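Local coordinates for protein sniffer CG10964-PA (Drosophila melanogaster, PDB 1SNY) that probably reduces carbonyl compounds with NADPH, as a short-chain dehydrogenase/reductase that binds NADP in a Rossmann fold, at residues His50-Cys55 with Gly96-Gln101; Leu148-Ala153 with Tyr208-Met213. One frame throughout, in Å; residues are numbered along the deposited sequence.

Each contact involves a helix of one Rossmann fold, and they share no strand and no helix. Contact 1 sets strand 50-55 against the end of helix 87-98 and is partly buried. Contact 2 sets helix 124-155 against the loop that leads from helix 187-207 into strand 213-217. There Leu149, Ala153 and Ile212 are buried, while Lys150 and Gln210 are partly exposed. Aromatic rings meet aliphatic branches in contact 1. In contact 2 the partners are aliphatic chains, a glutamine side chain and a backbone carbonyl. The centres lie 16 Å apart. Direct packing connects them, with Gln101 O 3.4 Å from Ala152 CB and Thr98 OG1 3.8 Å from Leu148 CD2.

Contact 1: His50-Cys55 with Gly96-Gln101; sequences HLFTTC and GVTKDQ
His50 and Phe52 meet Val97 and Thr98 in an aromatic-to-aliphatic contact between strand 50-55 of the Rossmann sheet and the last turn of helix 87-98. His50 and Phe52 are two residues apart on the strand, so both rings rise from the same face of the sheet. Val97 uses both. Its CG1 lies over one face of the His50 imidazole, 3.7 Å from the ring centroid, in a CH-pi contact. The methyl is 22° off the ring normal and shifted toward the rim, near CE1 and ND1. The Phe52 ring meets Val97 differently, with its edge: Phe52 CZ is 3.9 Å from Val97 CB, which lies near the ring plane. Thr98 adds a methyl, with CG2 3.9 Å from Phe52 CE1 and 4.3 Å from His50 CD2. With chi1 at 63°, Thr98 OG1 sits between its own backbone N and carbonyl carbon, where it hydrogen-bonds Ile94 O. The hydroxyl is thus satisfied within the helix, and the methyl is left to face the rings. His50 ND1 is hydrogen-bonded to His75 NE2, which probably helps fix the tilt of the imidazole. Replacing His50 with alanine would probably take away the ring face that Val97 CG1 packs on and leave His75 NE2 without this partner. Strand 50-55 runs between strands 23-26 and 74-78. The Phe52 ring stacks on His75 of strand 74-78 and touches Leu25 of strand 23-26, while Leu51 and Thr53 face the other way, onto helix 32-42.

Contact 2: Leu148-Ala153 with Tyr208-Met213; sequences LLKKAA and YPQRIM
Ile212 sets CG1 anti to its carbonyl carbon (chi1 -63°), and its extended end carries CD1 to Leu149 and Lys150 on helix 124-155. Gln210 instead bends at chi2 (81°), which lays its chain against Lys150. Both belong to the turn around a Schellman motif that closes helix 187-207 before strand 213-217. Arg211, with positive phi, is the C-prime residue of that motif. Its N bonds back to Tyr208 O at 2.7 Å, and Ile212 N bonds to Leu207 O. The reversal presents Gln210 and Ile212 to the neighbouring helix, while the end of the Arg211 side chain leads away. The buried part of the contact is aliphatic. Ile212 CD1 sits 3.8 Å from Leu149 CB and 3.7 Å from Lys150 CG, and the Lys150 chain crosses Ile212 at about a right angle. Farther out, Lys150 and Gln210 pass obliquely, and Lys150 CE comes within 3.7 Å of Gln210 OE1. Lys150 thus contributes its methylene groups. Within the turn, Arg211 NH1 gives a second bond to Tyr208 O, 2.9 Å long. NH1 lies 37° out of the carbonyl plane, on the face opposite the backbone N of Arg211, so two donors grip this oxygen. Tyr208 CZ rests over the centre of one guanidinium face, which probably helps keep the arginine folded back on its own turn. Leu149 also touches Ile168 of strand 167-171, and Met213, a selenomethionine, starts strand 213-217 beside that strand. At the C-terminal end of the helical segment, Ala153 CB packs against Ile212 CG1 at 4.1 Å and lies only 3.3 Å from the backbone O of Gln210.

Contact 1: His50-Cys55 with Gly96-Gln101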
ATOM      1  N   HIS A  50       5.006 -28.258 -16.379  1.00 30.86           N
ATOM      2  CA  HIS A  50       5.126 -27.005 -17.103  1.00 30.46           C
ATOM      3  C   HIS A  50       5.581 -25.917 -16.141  1.00 32.50           C
ATOM      4  O   HIS A  50       4.855 -25.540 -15.214  1.00 32.43           O
ATOM      5  CB  HIS A  50       3.787 -26.624 -17.735  1.00 30.13           C
ATOM      6  CG  HIS A  50       3.267 -27.638 -18.705  1.00 32.24           C
ATOM      7  ND1 HIS A  50       3.956 -27.999 -19.844  1.00 31.86           N
ATOM      8  CD2 HIS A  50       2.120 -28.358 -18.713  1.00 32.36           C
ATOM      9  CE1 HIS A  50       3.253 -28.897 -20.513  1.00 32.64           C
ATOM     10  NE2 HIS A  50       2.135 -29.132 -19.848  1.00 33.04           N
ATOM     11  N   LEU A  51       6.796 -25.432 -16.363  1.00 31.20           N
ATOM     12  CA  LEU A  51       7.370 -24.391 -15.529  1.00 31.38           C
ATOM     13  C   LEU A  51       7.540 -23.147 -16.394  1.00 29.65           C
ATOM     14  O   LEU A  51       8.539 -23.018 -17.098  1.00 29.35           O
ATOM     15  CB  LEU A  51       8.730 -24.850 -14.996  1.00 32.61           C
ATOM     16  CG  LEU A  51       9.277 -24.279 -13.684  1.00 34.30           C
ATOM     17  CD1 LEU A  51      10.607 -24.948 -13.375  1.00 33.97           C
ATOM     18  CD2 LEU A  51       9.448 -22.771 -13.775  1.00 34.78           C
ATOM     19  N   PHE A  52       6.557 -22.248 -16.360  1.00 27.83           N
ATOM     20  CA  PHE A  52       6.638 -21.011 -17.140  1.00 27.85           C
ATOM     21  C   PHE A  52       7.453 -19.972 -16.387  1.00 30.03           C
ATOM     22  O   PHE A  52       7.228 -19.721 -15.195  1.00 26.82           O
ATOM     23  CB  PHE A  52       5.247 -20.445 -17.442  1.00 27.03           C
ATOM     24  CG  PHE A  52       4.371 -21.383 -18.214  1.00 28.25           C
ATOM     25  CD1 PHE A  52       3.678 -22.396 -17.563  1.00 27.21           C
ATOM     26  CD2 PHE A  52       4.265 -21.275 -19.600  1.00 27.63           C
ATOM     27  CE1 PHE A  52       2.889 -23.289 -18.279  1.00 28.53           C
ATOM     28  CE2 PHE A  52       3.477 -22.166 -20.324  1.00 28.18           C
ATOM     29  CZ  PHE A  52       2.790 -23.173 -19.663  1.00 28.35           C
ATOM     30  N   THR A  53       8.399 -19.367 -17.094  1.00 32.08           N
ATOM     31  CA  THR A  53       9.280 -18.372 -16.506  1.00 35.41           C
ATOM     32  C   THR A  53       9.341 -17.134 -17.379  1.00 36.90           C
ATOM     33  O   THR A  53       9.551 -17.233 -18.590  1.00 39.43           O
ATOM     34  CB  THR A  53      10.708 -18.917 -16.373  1.00 36.13           C
ATOM     35  OG1 THR A  53      11.216 -19.227 -17.676  1.00 36.65           O
ATOM     36  CG2 THR A  53      10.724 -20.172 -15.533  1.00 35.62           C
ATOM     37  N   THR A  54       9.167 -15.969 -16.769  1.00 36.44           N
ATOM     38  CA  THR A  54       9.227 -14.722 -17.514  1.00 35.93           C
ATOM     39  C   THR A  54      10.566 -14.048 -17.257  1.00 37.56           C
ATOM     40  O   THR A  54      11.241 -14.322 -16.261  1.00 37.37           O
ATOM     41  CB  THR A  54       8.133 -13.729 -17.080  1.00 36.63           C
ATOM     42  OG1 THR A  54       8.424 -13.253 -15.759  1.00 34.21           O
ATOM     43  CG2 THR A  54       6.769 -14.393 -17.086  1.00 35.23           C
ATOM     44  N   CYS A  55      10.945 -13.170 -18.172  1.00 37.97           N
ATOM     45  CA  CYS A  55      12.176 -12.401 -18.065  1.00 40.39           C
ATOM     46  C   CYS A  55      12.059 -11.354 -19.157  1.00 40.87           C
ATOM     47  O   CYS A  55      11.396 -11.586 -20.166  1.00 41.48           O
ATOM     48  CB  CYS A  55      13.418 -13.285 -18.257  1.00 39.62           C
ATOM     49  SG  CYS A  55      13.667 -13.989 -19.902  1.00 38.80           S
ATOM     50  N   GLY A  96      -2.677 -22.442 -24.173  1.00 39.84           N
ATOM     51  CA  GLY A  96      -2.414 -23.325 -25.292  1.00 40.33           C
ATOM     52  C   GLY A  96      -1.640 -24.556 -24.865  1.00 41.81           C
ATOM     53  O   GLY A  96      -1.849 -25.653 -25.391  1.00 42.91           O
ATOM     54  N   VAL A  97      -0.751 -24.380 -23.893  1.00 41.02           N
ATOM     55  CA  VAL A  97       0.067 -25.477 -23.403  1.00 40.25           C
ATOM     56  C   VAL A  97      -0.631 -26.327 -22.344  1.00 40.51           C
ATOM     57  O   VAL A  97      -0.641 -27.556 -22.440  1.00 39.74           O
ATOM     58  CB  VAL A  97       1.401 -24.947 -22.823  1.00 40.65           C
ATOM     59  CG1 VAL A  97       2.236 -26.096 -22.286  1.00 41.15           C
ATOM     60  CG2 VAL A  97       2.169 -24.195 -23.899  1.00 40.94           C
ATOM     61  N   THR A  98      -1.219 -25.679 -21.343  1.00 40.19           N
ATOM     62  CA  THR A  98      -1.893 -26.396 -20.262  1.00 40.04           C
ATOM     63  C   THR A  98      -3.294 -26.879 -20.619  1.00 41.74           C
ATOM     64  O   THR A  98      -3.705 -27.963 -20.209  1.00 42.23           O
ATOM     65  CB  THR A  98      -1.996 -25.525 -19.000  1.00 38.82           C
ATOM     66  OG1 THR A  98      -2.802 -24.375 -19.279  1.00 36.70           O
ATOM     67  CG2 THR A  98      -0.613 -25.074 -18.553  1.00 38.39           C
ATOM     68  N   LYS A  99      -4.029 -26.063 -21.366  1.00 43.18           N
ATOM     69  CA  LYS A  99      -5.387 -26.404 -21.785  1.00 44.96           C
ATOM     70  C   LYS A  99      -6.349 -26.592 -20.612  1.00 44.12           C
ATOM     71  O   LYS A  99      -6.399 -25.767 -19.698  1.00 45.82           O
ATOM     72  CB  LYS A  99      -5.360 -27.669 -22.649  1.00 46.46           C
ATOM     73  CG  LYS A  99      -4.416 -27.570 -23.840  1.00 49.60           C
ATOM     74  CD  LYS A  99      -4.344 -28.880 -24.608  1.00 52.08           C
ATOM     75  CE  LYS A  99      -3.274 -28.832 -25.687  1.00 52.92           C
ATOM     76  NZ  LYS A  99      -3.210 -30.105 -26.462  1.00 54.29           N
ATOM     77  N   ASP A 100      -7.104 -27.685 -20.639  1.00 44.01           N
ATOM     78  CA  ASP A 100      -8.091 -27.984 -19.604  1.00 42.53           C
ATOM     79  C   ASP A 100      -7.529 -28.217 -18.207  1.00 40.06           C
ATOM     80  O   ASP A 100      -8.289 -28.420 -17.266  1.00 39.76           O
ATOM     81  CB  ASP A 100      -8.920 -29.203 -20.009  1.00 46.05           C
ATOM     82  CG  ASP A 100      -8.080 -30.453 -20.135  1.00 48.72           C
ATOM     83  OD1 ASP A 100      -7.165 -30.472 -20.990  1.00 51.20           O
ATOM     84  OD2 ASP A 100      -8.327 -31.413 -19.375  1.00 50.96           O
ATOM     85  N   GLN A 101      -6.209 -28.212 -18.064  1.00 37.25           N
ATOM     86  CA  GLN A 101      -5.625 -28.408 -16.744  1.00 35.48           C
ATOM     87  C   GLN A 101      -5.361 -27.081 -16.038  1.00 32.57           C
ATOM     88  O   GLN A 101      -5.056 -27.064 -14.848  1.00 33.26           O
ATOM     89  CB  GLN A 101      -4.332 -29.219 -16.836  1.00 36.38           C
ATOM     90  CG  GLN A 101      -4.579 -30.690 -17.116  1.00 40.17           C
ATOM     91  CD  GLN A 101      -5.609 -31.285 -16.166  1.00 41.66           C
ATOM     92  OE1 GLN A 101      -5.374 -31.395 -14.962  1.00 44.05           O
ATOM     93  NE2 GLN A 101      -6.762 -31.661 -16.706  1.00 41.63           N
TER

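Contact 2: Leu148-Ala153 with Tyr208-Met213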
ATOM      1  N   LEU A 148      -7.353 -19.311 -15.849  1.00 23.42           N
ATOM      2  CA  LEU A 148      -6.477 -20.477 -15.785  1.00 22.88           C
ATOM      3  C   LEU A 148      -6.430 -21.080 -14.378  1.00 22.40           C
ATOM      4  O   LEU A 148      -6.419 -22.302 -14.216  1.00 20.99           O
ATOM      5  CB  LEU A 148      -5.059 -20.094 -16.209  1.00 24.93           C
ATOM      6  CG  LEU A 148      -4.834 -19.937 -17.720  1.00 26.04           C
ATOM      7  CD1 LEU A 148      -3.508 -19.271 -17.990  1.00 26.35           C
ATOM      8  CD2 LEU A 148      -4.887 -21.302 -18.376  1.00 28.13           C
ATOM      9  N   LEU A 149      -6.385 -20.219 -13.368  1.00 21.87           N
ATOM     10  CA  LEU A 149      -6.326 -20.676 -11.980  1.00 19.89           C
ATOM     11  C   LEU A 149      -7.616 -21.380 -11.571  1.00 20.56           C
ATOM     12  O   LEU A 149      -7.595 -22.349 -10.808  1.00 22.42           O
ATOM     13  CB  LEU A 149      -6.041 -19.488 -11.043  1.00 17.05           C
ATOM     14  CG  LEU A 149      -4.630 -18.880 -11.092  1.00 15.09           C
ATOM     15  CD1 LEU A 149      -4.629 -17.545 -10.369  1.00 19.02           C
ATOM     16  CD2 LEU A 149      -3.610 -19.848 -10.458  1.00 16.35           C
ATOM     17  N   LYS A 150      -8.744 -20.898 -12.078  1.00 20.81           N
ATOM     18  CA  LYS A 150     -10.025 -21.501 -11.751  1.00 23.40           C
ATOM     19  C   LYS A 150     -10.182 -22.848 -12.438  1.00 24.22           C
ATOM     20  O   LYS A 150     -10.784 -23.766 -11.877  1.00 24.54           O
ATOM     21  CB  LYS A 150     -11.174 -20.570 -12.147  1.00 22.32           C
ATOM     22  CG  LYS A 150     -11.260 -19.330 -11.289  1.00 25.77           C
ATOM     23  CD  LYS A 150     -12.358 -18.395 -11.767  1.00 27.77           C
ATOM     24  CE  LYS A 150     -12.456 -17.156 -10.882  1.00 28.43           C
ATOM     25  NZ  LYS A 150     -13.413 -16.163 -11.444  1.00 32.32           N
ATOM     26  N   LYS A 151      -9.653 -22.969 -13.653  1.00 24.35           N
ATOM     27  CA  LYS A 151      -9.746 -24.240 -14.364  1.00 26.69           C
ATOM     28  C   LYS A 151      -8.939 -25.283 -13.601  1.00 26.55           C
ATOM     29  O   LYS A 151      -9.377 -26.424 -13.437  1.00 28.02           O
ATOM     30  CB  LYS A 151      -9.203 -24.108 -15.789  1.00 29.42           C
ATOM     31  CG  LYS A 151     -10.085 -23.281 -16.702  1.00 34.10           C
ATOM     32  CD  LYS A 151      -9.531 -23.224 -18.114  1.00 37.73           C
ATOM     33  CE  LYS A 151     -10.427 -22.388 -19.010  1.00 39.17           C
ATOM     34  NZ  LYS A 151      -9.881 -22.296 -20.390  1.00 41.93           N
ATOM     35  N   ALA A 152      -7.762 -24.882 -13.124  1.00 25.02           N
ATOM     36  CA  ALA A 152      -6.898 -25.788 -12.379  1.00 25.73           C
ATOM     37  C   ALA A 152      -7.561 -26.152 -11.062  1.00 25.76           C
ATOM     38  O   ALA A 152      -7.502 -27.303 -10.632  1.00 26.10           O
ATOM     39  CB  ALA A 152      -5.545 -25.140 -12.121  1.00 23.24           C
ATOM     40  N   ALA A 153      -8.197 -25.170 -10.429  1.00 26.45           N
ATOM     41  CA  ALA A 153      -8.875 -25.399  -9.154  1.00 27.28           C
ATOM     42  C   ALA A 153     -10.023 -26.380  -9.334  1.00 29.14           C
ATOM     43  O   ALA A 153     -10.267 -27.226  -8.474  1.00 30.11           O
ATOM     44  CB  ALA A 153      -9.400 -24.084  -8.591  1.00 27.86           C
ATOM     45  N   TYR A 208     -12.007 -17.428  -2.566  1.00 26.10           N
ATOM     46  CA  TYR A 208     -12.355 -18.571  -1.728  1.00 29.26           C
ATOM     47  C   TYR A 208     -13.393 -19.502  -2.355  1.00 30.85           C
ATOM     48  O   TYR A 208     -13.304 -20.723  -2.206  1.00 32.81           O
ATOM     49  CB  TYR A 208     -12.858 -18.114  -0.359  1.00 28.22           C
ATOM     50  CG  TYR A 208     -13.139 -19.286   0.557  1.00 29.76           C
ATOM     51  CD1 TYR A 208     -12.109 -20.123   0.975  1.00 30.86           C
ATOM     52  CD2 TYR A 208     -14.443 -19.603   0.940  1.00 31.06           C
ATOM     53  CE1 TYR A 208     -12.367 -21.254   1.752  1.00 33.14           C
ATOM     54  CE2 TYR A 208     -14.712 -20.731   1.713  1.00 32.69           C
ATOM     55  CZ  TYR A 208     -13.670 -21.551   2.114  1.00 33.49           C
ATOM     56  OH  TYR A 208     -13.924 -22.674   2.871  1.00 36.01           O
ATOM     57  N   PRO A 209     -14.405 -18.942  -3.045  1.00 32.60           N
ATOM     58  CA  PRO A 209     -15.444 -19.757  -3.686  1.00 32.48           C
ATOM     59  C   PRO A 209     -14.865 -20.844  -4.589  1.00 31.85           C
ATOM     60  O   PRO A 209     -15.340 -21.980  -4.584  1.00 28.78           O
ATOM     61  CB  PRO A 209     -16.244 -18.731  -4.476  1.00 33.25           C
ATOM     62  CG  PRO A 209     -16.183 -17.537  -3.597  1.00 33.02           C
ATOM     63  CD  PRO A 209     -14.729 -17.509  -3.168  1.00 33.83           C
ATOM     64  N   GLN A 210     -13.851 -20.488  -5.377  1.00 31.08           N
ATOM     65  CA  GLN A 210     -13.213 -21.457  -6.267  1.00 30.10           C
ATOM     66  C   GLN A 210     -12.072 -22.161  -5.544  1.00 28.66           C
ATOM     67  O   GLN A 210     -11.360 -22.979  -6.129  1.00 27.57           O
ATOM     68  CB  GLN A 210     -12.678 -20.779  -7.533  1.00 33.26           C
ATOM     69  CG  GLN A 210     -13.747 -20.256  -8.479  1.00 36.61           C
ATOM     70  CD  GLN A 210     -14.301 -18.905  -8.063  1.00 39.78           C
ATOM     71  OE1 GLN A 210     -15.201 -18.365  -8.706  1.00 41.86           O
ATOM     72  NE2 GLN A 210     -13.758 -18.348  -6.989  1.00 41.05           N
ATOM     73  N   ARG A 211     -11.911 -21.835  -4.264  1.00 26.82           N
ATOM     74  CA  ARG A 211     -10.877 -22.424  -3.421  1.00 24.62           C
ATOM     75  C   ARG A 211      -9.457 -22.210  -3.941  1.00 25.03           C
ATOM     76  O   ARG A 211      -8.648 -23.138  -3.950  1.00 24.56           O
ATOM     77  CB  ARG A 211     -11.141 -23.922  -3.236  1.00 27.73           C
ATOM     78  CG  ARG A 211     -12.433 -24.240  -2.497  1.00 28.73           C
ATOM     79  CD  ARG A 211     -12.378 -23.731  -1.069  1.00 31.72           C
ATOM     80  NE  ARG A 211     -13.504 -24.206  -0.266  1.00 33.37           N
ATOM     81  CZ  ARG A 211     -14.740 -23.719  -0.329  1.00 32.23           C
ATOM     82  NH1 ARG A 211     -15.038 -22.730  -1.162  1.00 30.49           N
ATOM     83  NH2 ARG A 211     -15.682 -24.224   0.456  1.00 31.93           N
ATOM     84  N   ILE A 212      -9.162 -20.985  -4.379  1.00 21.26           N
ATOM     85  CA  ILE A 212      -7.836 -20.636  -4.867  1.00 22.99           C
ATOM     86  C   ILE A 212      -7.119 -19.961  -3.705  1.00 21.92           C
ATOM     87  O   ILE A 212      -7.575 -18.943  -3.195  1.00 25.20           O
ATOM     88  CB  ILE A 212      -7.899 -19.651  -6.065  1.00 21.57           C
ATOM     89  CG1 ILE A 212      -8.607 -20.316  -7.245  1.00 20.28           C
ATOM     90  CG2 ILE A 212      -6.479 -19.219  -6.459  1.00 20.99           C
ATOM     91  CD1 ILE A 212      -8.857 -19.373  -8.433  1.00 19.17           C
HETATM   92  N   MSE A 213      -6.004 -20.541  -3.291  1.00 23.52           N
HETATM   93  CA  MSE A 213      -5.230 -20.025  -2.168  1.00 26.41           C
HETATM   94  C   MSE A 213      -4.367 -18.817  -2.536  1.00 27.15           C
HETATM   95  O   MSE A 213      -3.776 -18.775  -3.615  1.00 27.90           O
HETATM   96  CB  MSE A 213      -4.342 -21.153  -1.620  1.00 28.52           C
HETATM   97  CG  MSE A 213      -3.551 -20.811  -0.365  1.00 31.45           C
HETATM   98 SE   MSE A 213      -2.526 -22.328   0.273  1.00 37.34          SE
HETATM   99  CE  MSE A 213      -0.916 -22.048  -0.751  1.00 35.36           C
TER